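Long-range contacts in uncharacterized protein (PDB 4MJG), which is of unknown function, belongs to the DUF4853 family and is probably made as a membrane-attached lipoprotein: residues A[9-15]-A[112-116]; A[115-119]-A[131-137]; A[71-77]-A[123-129]. All blocks are in the same frame, centred on the assembly; numbering follows the deposited sequence.

Interaction 1: A[9-15]-A[112-116]; sequences FVPFPER and IDNYG. With SO4 (sulfate ion), chain C.
Arg15 lays its aliphatic stem across one face of the Tyr115 ring. Arg15 CG stands over the ring centre, 3.6 Å from the centroid of Tyr115, in a CH-pi contact, as the two side chains run past each other in opposite directions. Arginine suits the place because its long apolar stem can cover a ring while its charged end works further on. Extended from CG to NE, the chain brings the guanidinium side-on to Val10 O, which lies in the guanidinium plane and accepts from Arg15 NE at 2.9 Å and from Arg15 NH2 at 3.2 Å. This double grip fixes the rotation of the group and turns Arg15 NH1 toward Cys136 O and O1 of a sulfate ion. Tyr115, the residue most covered by the contact, also packs on Val10, whose CB is 3.9 Å from Tyr115 CD1, and its hydroxyl is hydrogen-bonded to Val16 N.

Phe9 spreads its ring over the backbone of Gly116, with Gly116 CA 3.5 Å from the ring centroid of Phe9 and almost straight above it. A side chain on Gly116 would press on that ring, and its positive phi (89°) also suits glycine. Phe9 CE1 meets Ile112 CG2 at 3.7 Å. Between the two aromatic overlaps, Val10 N donates to Asn114 O (2.9 Å, 164°).

The partner is a type I turn from Asp113 to Gly116, between strands 107-113 and 118-123; Asp113 OD1 accepts from Tyr115 N in an Asx turn and from Gly117 N. The loop leading into helix 18-24 thus packs on one end of the sheet, where Ile112 pairs with strand 92-97.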
loop_
_atom_site.group_PDB
_atom_site.type_symbol
_atom_site.label_atom_id
_atom_site.label_comp_id
_atom_site.label_asym_id
_atom_site.label_seq_id
_atom_site.Cartn_x
_atom_site.Cartn_y
_atom_site.Cartn_z
ATOM N N PHE A 9 -12.833 -11.187 -11.026
ATOM C CA PHE A 9 -12.804 -9.973 -10.216
ATOM C C PHE A 9 -14.189 -9.344 -10.205
ATOM O O PHE A 9 -14.888 -9.367 -11.219
ATOM C CB PHE A 9 -11.798 -8.952 -10.765
ATOM C CG PHE A 9 -10.359 -9.385 -10.679
ATOM C CD1 PHE A 9 -9.851 -9.972 -9.521
ATOM C CD2 PHE A 9 -9.496 -9.171 -11.751
ATOM C CE1 PHE A 9 -8.523 -10.356 -9.449
ATOM C CE2 PHE A 9 -8.166 -9.551 -11.679
ATOM C CZ PHE A 9 -7.680 -10.144 -10.527
ATOM N N VAL A 10 -14.567 -8.770 -9.060
ATOM C CA VAL A 10 -15.830 -8.040 -8.921
ATOM C C VAL A 10 -15.880 -6.930 -9.975
ATOM O O VAL A 10 -14.972 -6.101 -10.040
ATOM C CB VAL A 10 -15.978 -7.417 -7.510
ATOM C CG1 VAL A 10 -17.213 -6.525 -7.435
ATOM C CG2 VAL A 10 -16.041 -8.501 -6.441
ATOM N N PRO A 11 -16.931 -6.917 -10.813
ATOM C CA PRO A 11 -16.980 -5.923 -11.886
ATOM C C PRO A 11 -17.156 -4.495 -11.368
ATOM O O PRO A 11 -17.666 -4.287 -10.264
ATOM C CB PRO A 11 -18.189 -6.360 -12.718
ATOM C CG PRO A 11 -19.055 -7.100 -11.764
ATOM C CD PRO A 11 -18.117 -7.791 -10.817
ATOM N N PHE A 12 -16.743 -3.533 -12.191
ATOM C CA PHE A 12 -16.645 -2.122 -11.810
ATOM C C PHE A 12 -17.895 -1.539 -11.136
ATOM O O PHE A 12 -17.789 -0.940 -10.066
ATOM C CB PHE A 12 -16.260 -1.286 -13.038
ATOM C CG PHE A 12 -16.143 0.184 -12.762
ATOM C CD1 PHE A 12 -15.019 0.694 -12.130
ATOM C CD2 PHE A 12 -17.147 1.058 -13.147
ATOM C CE1 PHE A 12 -14.902 2.050 -11.878
ATOM C CE2 PHE A 12 -17.036 2.415 -12.898
ATOM C CZ PHE A 12 -15.914 2.911 -12.261
ATOM N N PRO A 13 -19.079 -1.712 -11.748
ATOM C CA PRO A 13 -20.277 -1.087 -11.174
ATOM C C PRO A 13 -20.607 -1.555 -9.755
ATOM O O PRO A 13 -21.139 -0.778 -8.967
ATOM C CB PRO A 13 -21.404 -1.512 -12.133
ATOM C CG PRO A 13 -20.724 -1.979 -13.370
ATOM C CD PRO A 13 -19.412 -2.542 -12.918
ATOM N N GLU A 14 -20.291 -2.809 -9.444
ATOM C CA GLU A 14 -20.655 -3.411 -8.163
ATOM C C GLU A 14 -19.629 -3.155 -7.058
ATOM O O GLU A 14 -19.830 -3.574 -5.920
ATOM C CB GLU A 14 -20.864 -4.917 -8.341
ATOM C CG GLU A 14 -21.966 -5.269 -9.332
ATOM C CD GLU A 14 -21.995 -6.744 -9.691
ATOM O OE1 GLU A 14 -21.332 -7.548 -9.002
ATOM O OE2 GLU A 14 -22.683 -7.102 -10.670
ATOM N N ARG A 15 -18.533 -2.479 -7.389
ATOM C CA ARG A 15 -17.518 -2.131 -6.395
ATOM C C ARG A 15 -17.992 -0.966 -5.531
ATOM O O ARG A 15 -18.791 -0.150 -5.973
ATOM C CB ARG A 15 -16.202 -1.755 -7.085
ATOM C CG ARG A 15 -15.522 -2.912 -7.797
ATOM C CD ARG A 15 -14.344 -2.436 -8.633
ATOM N NE ARG A 15 -13.959 -3.419 -9.647
ATOM C CZ ARG A 15 -13.099 -3.192 -10.640
ATOM N NH1 ARG A 15 -12.509 -2.010 -10.774
ATOM N NH2 ARG A 15 -12.830 -4.153 -11.515
ATOM N N ILE A 112 -3.256 -9.620 -4.406
ATOM C CA ILE A 112 -4.372 -9.220 -5.268
ATOM C C ILE A 112 -5.699 -9.348 -4.529
ATOM O O ILE A 112 -6.022 -10.417 -4.015
ATOM C CB ILE A 112 -4.436 -10.076 -6.559
ATOM C CG1 ILE A 112 -3.066 -10.144 -7.256
ATOM C CG2 ILE A 112 -5.484 -9.528 -7.521
ATOM C CD1 ILE A 112 -2.498 -8.801 -7.671
ATOM N N ASP A 113 -6.466 -8.259 -4.488
ATOM C CA ASP A 113 -7.794 -8.271 -3.857
ATOM C C ASP A 113 -8.874 -8.657 -4.866
ATOM O O ASP A 113 -8.624 -8.723 -6.075
ATOM C CB ASP A 113 -8.121 -6.921 -3.191
ATOM C CG ASP A 113 -8.164 -5.754 -4.179
ATOM O OD1 ASP A 113 -8.728 -5.915 -5.281
ATOM O OD2 ASP A 113 -7.640 -4.664 -3.846
ATOM N N ASN A 114 -10.077 -8.904 -4.359
ATOM C CA ASN A 114 -11.196 -9.375 -5.190
ATOM C C ASN A 114 -11.699 -8.352 -6.217
ATOM O O ASN A 114 -12.502 -8.693 -7.086
ATOM C CB ASN A 114 -12.361 -9.893 -4.322
ATOM C CG ASN A 114 -12.561 -9.083 -3.049
ATOM O OD1 ASN A 114 -11.593 -8.696 -2.382
ATOM N ND2 ASN A 114 -13.819 -8.838 -2.696
ATOM N N TYR A 115 -11.220 -7.111 -6.119
ATOM C CA TYR A 115 -11.523 -6.062 -7.102
ATOM C C TYR A 115 -10.504 -6.021 -8.243
ATOM O O TYR A 115 -10.693 -5.300 -9.220
ATOM C CB TYR A 115 -11.547 -4.689 -6.421
ATOM C CG TYR A 115 -12.779 -4.374 -5.603
ATOM C CD1 TYR A 115 -13.640 -5.376 -5.156
ATOM C CD2 TYR A 115 -13.073 -3.058 -5.257
ATOM C CE1 TYR A 115 -14.765 -5.067 -4.405
ATOM C CE2 TYR A 115 -14.192 -2.743 -4.504
ATOM C CZ TYR A 115 -15.035 -3.749 -4.082
ATOM O OH TYR A 115 -16.145 -3.432 -3.341
ATOM N N GLY A 116 -9.426 -6.790 -8.124
ATOM C CA GLY A 116 -8.314 -6.699 -9.073
ATOM C C GLY A 116 -7.297 -5.654 -8.638
ATOM O O GLY A 116 -6.313 -5.397 -9.342
HETATM S S SO4 C . -8.408 -1.638 -12.832
HETATM O O1 SO4 C . -9.545 -1.684 -11.882
HETATM O O2 SO4 C . -7.127 -1.894 -12.133
HETATM O O3 SO4 C . -8.601 -2.688 -13.858
HETATM O O4 SO4 C . -8.376 -0.310 -13.483
#

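Interaction 2: A[115-119]-A[131-137]; sequences YGGLV and RSRSACL. With SO4 (sulfate ion), chain C; SO4 (sulfate ion), chain D.
Leu118 and Arg133 form an antiparallel hydrogen-bonded pair whose two bonds are unequal. Arg133 N gives Leu118 O a nearly straight bond (3.0 Å, 175°), whereas the return bond from Leu118 N to Arg133 O is weak, bent to 124°. Next to it Val119 and Ser132 make a non-hydrogen-bonded pair, with Val119 CA 3.5 Å from Arg131 O in a CA-H...O contact.

Beyond Arg133 the ladder gives way to close packing of small residues. Gly117 CA approaches Ala135 N to 3.5 Å, and a side chain on Gly117 would collide with that nitrogen. The methyl of Ala135 fits against Tyr115 CB, at 3.7 Å from Ala135 CB, and against the Tyr115 carbonyl oxygen. Leu137 CD2 meets the edge of the Tyr115 ring, 3.7 Å from its CD2, the two side chains crossing at about a right angle.

Further out, Ser134 OG donates to Ala135 O at 2.7 Å and is also bonded to Val65 N, tying this loop to strand 62-73, while the disulfide to Cys55 holds the sulfur of Cys136. Two sulfates, probably from the crystallisation liquor, bind here. Cys136 N points straight at O1 of one (2.7 Å, 172°). Arg133, with CG anti to the backbone N and its chain extended, leads away from the pair to the other, where Arg133 NE bonds O3 at 3.0 Å; the Arg131 guanidinium turns its edge to the same oxygen.

Val119 and Ser132 both pack on Ile29 of helix 26-31, while Leu118 rests on Gln110 and Ile112. The whole is the open end of a beta hairpin, strands 118-123 and 127-133, inside an antiparallel sheet.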
loop_
_atom_site.group_PDB
_atom_site.type_symbol
_atom_site.label_atom_id
_atom_site.label_comp_id
_atom_site.label_asym_id
_atom_site.label_seq_id
_atom_site.Cartn_x
_atom_site.Cartn_y
_atom_site.Cartn_z
ATOM N N TYR A 115 -11.220 -7.111 -6.119
ATOM C CA TYR A 115 -11.523 -6.062 -7.102
ATOM C C TYR A 115 -10.504 -6.021 -8.243
ATOM O O TYR A 115 -10.693 -5.300 -9.220
ATOM C CB TYR A 115 -11.547 -4.689 -6.421
ATOM C CG TYR A 115 -12.779 -4.374 -5.603
ATOM C CD1 TYR A 115 -13.640 -5.376 -5.156
ATOM C CD2 TYR A 115 -13.073 -3.058 -5.257
ATOM C CE1 TYR A 115 -14.765 -5.067 -4.405
ATOM C CE2 TYR A 115 -14.192 -2.743 -4.504
ATOM C CZ TYR A 115 -15.035 -3.749 -4.082
ATOM O OH TYR A 115 -16.145 -3.432 -3.341
ATOM N N GLY A 116 -9.426 -6.790 -8.124
ATOM C CA GLY A 116 -8.314 -6.699 -9.073
ATOM C C GLY A 116 -7.297 -5.654 -8.638
ATOM O O GLY A 116 -6.313 -5.397 -9.342
ATOM N N GLY A 117 -7.539 -5.059 -7.469
ATOM C CA GLY A 117 -6.613 -4.131 -6.853
ATOM C C GLY A 117 -5.420 -4.850 -6.275
ATOM O O GLY A 117 -5.337 -6.075 -6.328
ATOM N N LEU A 118 -4.513 -4.083 -5.685
ATOM C CA LEU A 118 -3.139 -4.519 -5.518
ATOM C C LEU A 118 -2.478 -3.980 -4.247
ATOM O O LEU A 118 -2.742 -2.859 -3.813
ATOM C CB LEU A 118 -2.355 -4.042 -6.743
ATOM C CG LEU A 118 -0.844 -4.213 -6.771
ATOM C CD1 LEU A 118 -0.531 -5.671 -7.020
ATOM C CD2 LEU A 118 -0.217 -3.337 -7.851
ATOM N N VAL A 119 -1.614 -4.797 -3.661
ATOM C CA VAL A 119 -0.672 -4.345 -2.643
ATOM C C VAL A 119 0.669 -4.982 -2.964
ATOM O O VAL A 119 0.739 -6.189 -3.152
ATOM C CB VAL A 119 -1.110 -4.747 -1.227
ATOM C CG1 VAL A 119 -0.075 -4.301 -0.200
ATOM C CG2 VAL A 119 -2.474 -4.153 -0.915
ATOM N N ARG A 131 3.632 -0.728 -0.984
ATOM C CA ARG A 131 2.843 0.244 -1.732
ATOM C C ARG A 131 1.483 -0.383 -2.082
ATOM O O ARG A 131 1.375 -1.585 -2.320
ATOM C CB ARG A 131 3.613 0.686 -2.987
ATOM C CG ARG A 131 2.820 1.532 -3.978
ATOM C CD ARG A 131 3.739 2.235 -4.970
ATOM N NE ARG A 131 3.001 2.921 -6.033
ATOM C CZ ARG A 131 2.422 2.320 -7.076
ATOM N NH1 ARG A 131 2.465 0.996 -7.218
ATOM N NH2 ARG A 131 1.780 3.052 -7.987
ATOM N N SER A 132 0.433 0.419 -2.067
ATOM C CA SER A 132 -0.899 -0.063 -2.439
ATOM C C SER A 132 -1.427 0.729 -3.616
ATOM O O SER A 132 -1.077 1.890 -3.793
ATOM C CB SER A 132 -1.861 0.017 -1.252
ATOM O OG SER A 132 -2.378 1.321 -1.089
ATOM N N ARG A 133 -2.256 0.084 -4.428
ATOM C CA ARG A 133 -2.855 0.719 -5.588
ATOM C C ARG A 133 -4.182 0.019 -5.871
ATOM O O ARG A 133 -4.216 -1.063 -6.448
ATOM C CB ARG A 133 -1.912 0.634 -6.786
ATOM C CG ARG A 133 -2.471 1.229 -8.069
ATOM C CD ARG A 133 -1.398 1.364 -9.142
ATOM N NE ARG A 133 -1.907 1.983 -10.368
ATOM C CZ ARG A 133 -2.486 1.329 -11.375
ATOM N NH1 ARG A 133 -2.658 0.013 -11.330
ATOM N NH2 ARG A 133 -2.911 1.999 -12.439
ATOM N N SER A 134 -5.274 0.638 -5.443
ATOM C CA SER A 134 -6.604 0.045 -5.586
ATOM C C SER A 134 -6.963 -0.203 -7.044
ATOM O O SER A 134 -6.322 0.321 -7.955
ATOM C CB SER A 134 -7.674 0.960 -4.982
ATOM O OG SER A 134 -8.000 2.007 -5.883
ATOM N N ALA A 135 -8.011 -0.999 -7.243
ATOM C CA ALA A 135 -8.652 -1.120 -8.543
ATOM C C ALA A 135 -9.372 0.182 -8.830
ATOM O O ALA A 135 -9.505 1.025 -7.940
ATOM C CB ALA A 135 -9.640 -2.274 -8.535
ATOM N N CYS A 136 -9.831 0.353 -10.064
ATOM C CA CYS A 136 -10.597 1.542 -10.433
ATOM C C CYS A 136 -11.969 1.474 -9.765
ATOM O O CYS A 136 -12.631 0.442 -9.813
ATOM C CB CYS A 136 -10.747 1.644 -11.951
ATOM S SG CYS A 136 -11.237 3.280 -12.548
ATOM N N LEU A 137 -12.384 2.570 -9.134
ATOM C CA LEU A 137 -13.616 2.591 -8.350
ATOM C C LEU A 137 -14.613 3.616 -8.884
ATOM O O LEU A 137 -14.221 4.699 -9.307
ATOM C CB LEU A 137 -13.294 2.898 -6.886
ATOM C CG LEU A 137 -12.331 1.908 -6.230
ATOM C CD1 LEU A 137 -11.804 2.445 -4.908
ATOM C CD2 LEU A 137 -13.001 0.558 -6.034
HETATM S S SO4 C . -8.408 -1.638 -12.832
HETATM O O1 SO4 C . -9.545 -1.684 -11.882
HETATM O O2 SO4 C . -7.127 -1.894 -12.133
HETATM O O3 SO4 C . -8.601 -2.688 -13.858
HETATM O O4 SO4 C . -8.376 -0.310 -13.483
HETATM S S SO4 D . 0.760 4.163 -11.744
HETATM O O1 SO4 D . 1.333 2.807 -11.565
HETATM O O2 SO4 D . 0.067 4.252 -13.053
HETATM O O3 SO4 D . -0.196 4.431 -10.645
HETATM O O4 SO4 D . 1.853 5.162 -11.697
#

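Interaction 3: A[71-77]-A[123-129]; sequences VAPSMSF and FSEDSIA
Backbone pairing holds Ala72 to Ile128: Ala72 N donates to Ile128 O at 3.0 Å and Ile128 N to Ala72 O at 2.9 Å, a hydrogen-bonded pair of antiparallel strands. Val71 and Ala129 form the adjoining non-hydrogen-bonded pair, with Val71 CA directed at Ile128 O as a CA-H...O donor.

Side-chain hydrogen bonding begins where the strands part. Ser74 OG, anti to its own nitrogen (chi1 -167°), reaches across to donate to Ser124 O at 2.9 Å, lying in the carbonyl plane. Serine suits this spot because it is short and carries a donor. Ser124 in turn gives both its N and its OG to Ser127 O, closing the tight turn of the hairpin.

Apolar packing adds to this. Val71 CG2 lies 4.4 Å from Ala129 CB. The flexible selenomethionine Met75 crosses Ile128 obliquely, its CG 3.8 Å from Ile128 CD1, and Leu80 of helix 77-86 packs on both residues.

The aromatic contact joins Phe77 and Phe123. The edge of Phe77 is turned to the face of Phe123 in an offset edge-to-face arrangement, centroids 5.8 Å apart and planes at 74°, and Phe77 CD1 comes within 3.6 Å of Phe123 CB. Phe77 CB also stands over the centre of the Phe123 face, while Met75 O lies at the ring's edge. At Phe123, an alanine here would probably leave the Phe77 edge and CB without the ring face they pack on, opening a gap beside the helix start.

Ser76 caps that helix by bonding Arg79 N. Directional bonds thus set the strand register, and neutral, largely apolar side chains seat the helix start beside the hairpin without a salt bridge.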
loop_
_atom_site.group_PDB
_atom_site.type_symbol
_atom_site.label_atom_id
_atom_site.label_comp_id
_atom_site.label_asym_id
_atom_site.label_seq_id
_atom_site.Cartn_x
_atom_site.Cartn_y
_atom_site.Cartn_z
ATOM N N VAL A 71 8.524 2.057 4.141
ATOM C CA VAL A 71 9.778 1.353 3.920
ATOM C C VAL A 71 10.294 0.746 5.219
ATOM O O VAL A 71 10.456 1.448 6.215
ATOM C CB VAL A 71 10.839 2.305 3.334
ATOM C CG1 VAL A 71 12.187 1.608 3.207
ATOM C CG2 VAL A 71 10.386 2.800 1.971
ATOM N N ALA A 72 10.550 -0.559 5.189
ATOM C CA ALA A 72 11.137 -1.271 6.313
ATOM C C ALA A 72 12.557 -1.666 5.946
ATOM O O ALA A 72 12.909 -1.661 4.773
ATOM C CB ALA A 72 10.321 -2.512 6.628
ATOM N N PRO A 73 13.382 -2.017 6.944
ATOM C CA PRO A 73 14.721 -2.514 6.605
ATOM C C PRO A 73 14.664 -3.847 5.853
ATOM O O PRO A 73 13.630 -4.527 5.876
ATOM C CB PRO A 73 15.398 -2.671 7.971
ATOM C CG PRO A 73 14.627 -1.770 8.887
ATOM C CD PRO A 73 13.213 -1.832 8.396
ATOM N N SER A 74 15.764 -4.212 5.199
ATOM C CA SER A 74 15.755 -5.335 4.258
ATOM C C SER A 74 15.726 -6.697 4.943
ATOM O O SER A 74 16.092 -6.832 6.112
ATOM C CB SER A 74 16.960 -5.266 3.311
ATOM O OG SER A 74 16.793 -6.157 2.218
HETATM N N MSE A 75 15.266 -7.694 4.192
HETATM C CA MSE A 75 15.328 -9.096 4.599
HETATM C C MSE A 75 15.482 -9.889 3.330
HETATM O O MSE A 75 15.156 -9.400 2.249
HETATM C CB MSE A 75 14.089 -9.484 5.422
HETATM C CG MSE A 75 12.919 -10.038 4.612
HETATM SE SE MSE A 75 11.227 -9.758 5.586
HETATM C CE MSE A 75 11.227 -11.395 6.668
ATOM N N SER A 76 15.986 -11.114 3.436
ATOM C CA SER A 76 16.179 -11.948 2.250
ATOM C C SER A 76 14.833 -12.168 1.558
ATOM O O SER A 76 13.805 -12.312 2.223
ATOM C CB SER A 76 16.820 -13.291 2.613
ATOM O OG SER A 76 15.891 -14.160 3.239
ATOM N N PHE A 77 14.841 -12.184 0.228
ATOM C CA PHE A 77 13.608 -12.335 -0.538
ATOM C C PHE A 77 12.851 -13.607 -0.158
ATOM O O PHE A 77 11.631 -13.595 -0.025
ATOM C CB PHE A 77 13.889 -12.328 -2.043
ATOM C CG PHE A 77 12.646 -12.327 -2.876
ATOM C CD1 PHE A 77 11.937 -11.151 -3.071
ATOM C CD2 PHE A 77 12.165 -13.501 -3.440
ATOM C CE1 PHE A 77 10.777 -11.140 -3.822
ATOM C CE2 PHE A 77 11.007 -13.499 -4.194
ATOM C CZ PHE A 77 10.310 -12.316 -4.384
ATOM N N PHE A 123 10.974 -5.847 -2.779
ATOM C CA PHE A 123 12.274 -6.183 -2.216
ATOM C C PHE A 123 13.389 -5.432 -2.930
ATOM O O PHE A 123 13.344 -5.238 -4.145
ATOM C CB PHE A 123 12.546 -7.689 -2.307
ATOM C CG PHE A 123 13.993 -8.051 -2.130
ATOM C CD1 PHE A 123 14.534 -8.211 -0.861
ATOM C CD2 PHE A 123 14.822 -8.208 -3.234
ATOM C CE1 PHE A 123 15.869 -8.534 -0.697
ATOM C CE2 PHE A 123 16.160 -8.531 -3.076
ATOM C CZ PHE A 123 16.683 -8.694 -1.806
ATOM N N SER A 124 14.379 -5.005 -2.153
ATOM C CA SER A 124 15.670 -4.578 -2.682
ATOM C C SER A 124 16.703 -4.811 -1.584
ATOM O O SER A 124 16.346 -5.109 -0.444
ATOM C CB SER A 124 15.644 -3.110 -3.124
ATOM O OG SER A 124 15.900 -2.238 -2.045
ATOM N N GLU A 125 17.979 -4.675 -1.922
ATOM C CA GLU A 125 19.043 -4.932 -0.955
ATOM C C GLU A 125 19.024 -3.910 0.189
ATOM O O GLU A 125 19.325 -4.249 1.337
ATOM C CB GLU A 125 20.402 -4.959 -1.663
ATOM C CG GLU A 125 20.652 -6.232 -2.468
ATOM C CD GLU A 125 20.844 -7.452 -1.584
ATOM O OE1 GLU A 125 21.682 -7.403 -0.658
ATOM O OE2 GLU A 125 20.161 -8.464 -1.816
ATOM N N ASP A 126 18.645 -2.671 -0.124
ATOM C CA ASP A 126 18.568 -1.599 0.873
ATOM C C ASP A 126 17.375 -1.736 1.820
ATOM O O ASP A 126 17.510 -1.524 3.026
ATOM C CB ASP A 126 18.503 -0.227 0.190
ATOM C CG ASP A 126 19.818 0.170 -0.460
ATOM O OD1 ASP A 126 20.573 -0.728 -0.891
ATOM O OD2 ASP A 126 20.093 1.385 -0.542
ATOM N N SER A 127 16.211 -2.079 1.274
ATOM C CA SER A 127 14.969 -2.011 2.039
ATOM C C SER A 127 13.811 -2.760 1.382
ATOM O O SER A 127 13.970 -3.355 0.312
ATOM C CB SER A 127 14.574 -0.548 2.192
ATOM O OG SER A 127 14.155 -0.017 0.946
ATOM N N ILE A 128 12.653 -2.727 2.043
ATOM C CA ILE A 128 11.414 -3.306 1.514
ATOM C C ILE A 128 10.305 -2.263 1.499
ATOM O O ILE A 128 9.856 -1.808 2.550
ATOM C CB ILE A 128 10.939 -4.507 2.349
ATOM C CG1 ILE A 128 11.952 -5.648 2.253
ATOM C CG2 ILE A 128 9.569 -4.988 1.871
ATOM C CD1 ILE A 128 11.852 -6.625 3.399
ATOM N N ALA A 129 9.864 -1.895 0.302
ATOM C CA ALA A 129 8.833 -0.886 0.139
ATOM C C ALA A 129 7.458 -1.543 0.029
ATOM O O ALA A 129 7.274 -2.489 -0.730
ATOM C CB ALA A 129 9.121 -0.043 -1.094
#

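In the fold
Interactions 1 and 2 are one continuous patch: their centres lie 9 Å apart, they share Tyr115 and Gly116, and Arg15 NH1 reaches Cys136 O at 2.6 Å in a probable hydrogen bond. Both touch the same sulfate, bound by Arg15 NH1, Cys136 N and Arg64 NH2. The ion probably comes from the crystallisation liquor, as does a glycerol about 3 Å from the Tyr115 side chain; no active site has been assigned. Interaction 3 lies on the opposite side of the chain's centre, about 22 Å from interaction 2 and 30 Å from interaction 1, centre to centre. Strand 127-133 connects interactions 2 and 3, pairing with strand 118-123 on one side and 62-73 on the other.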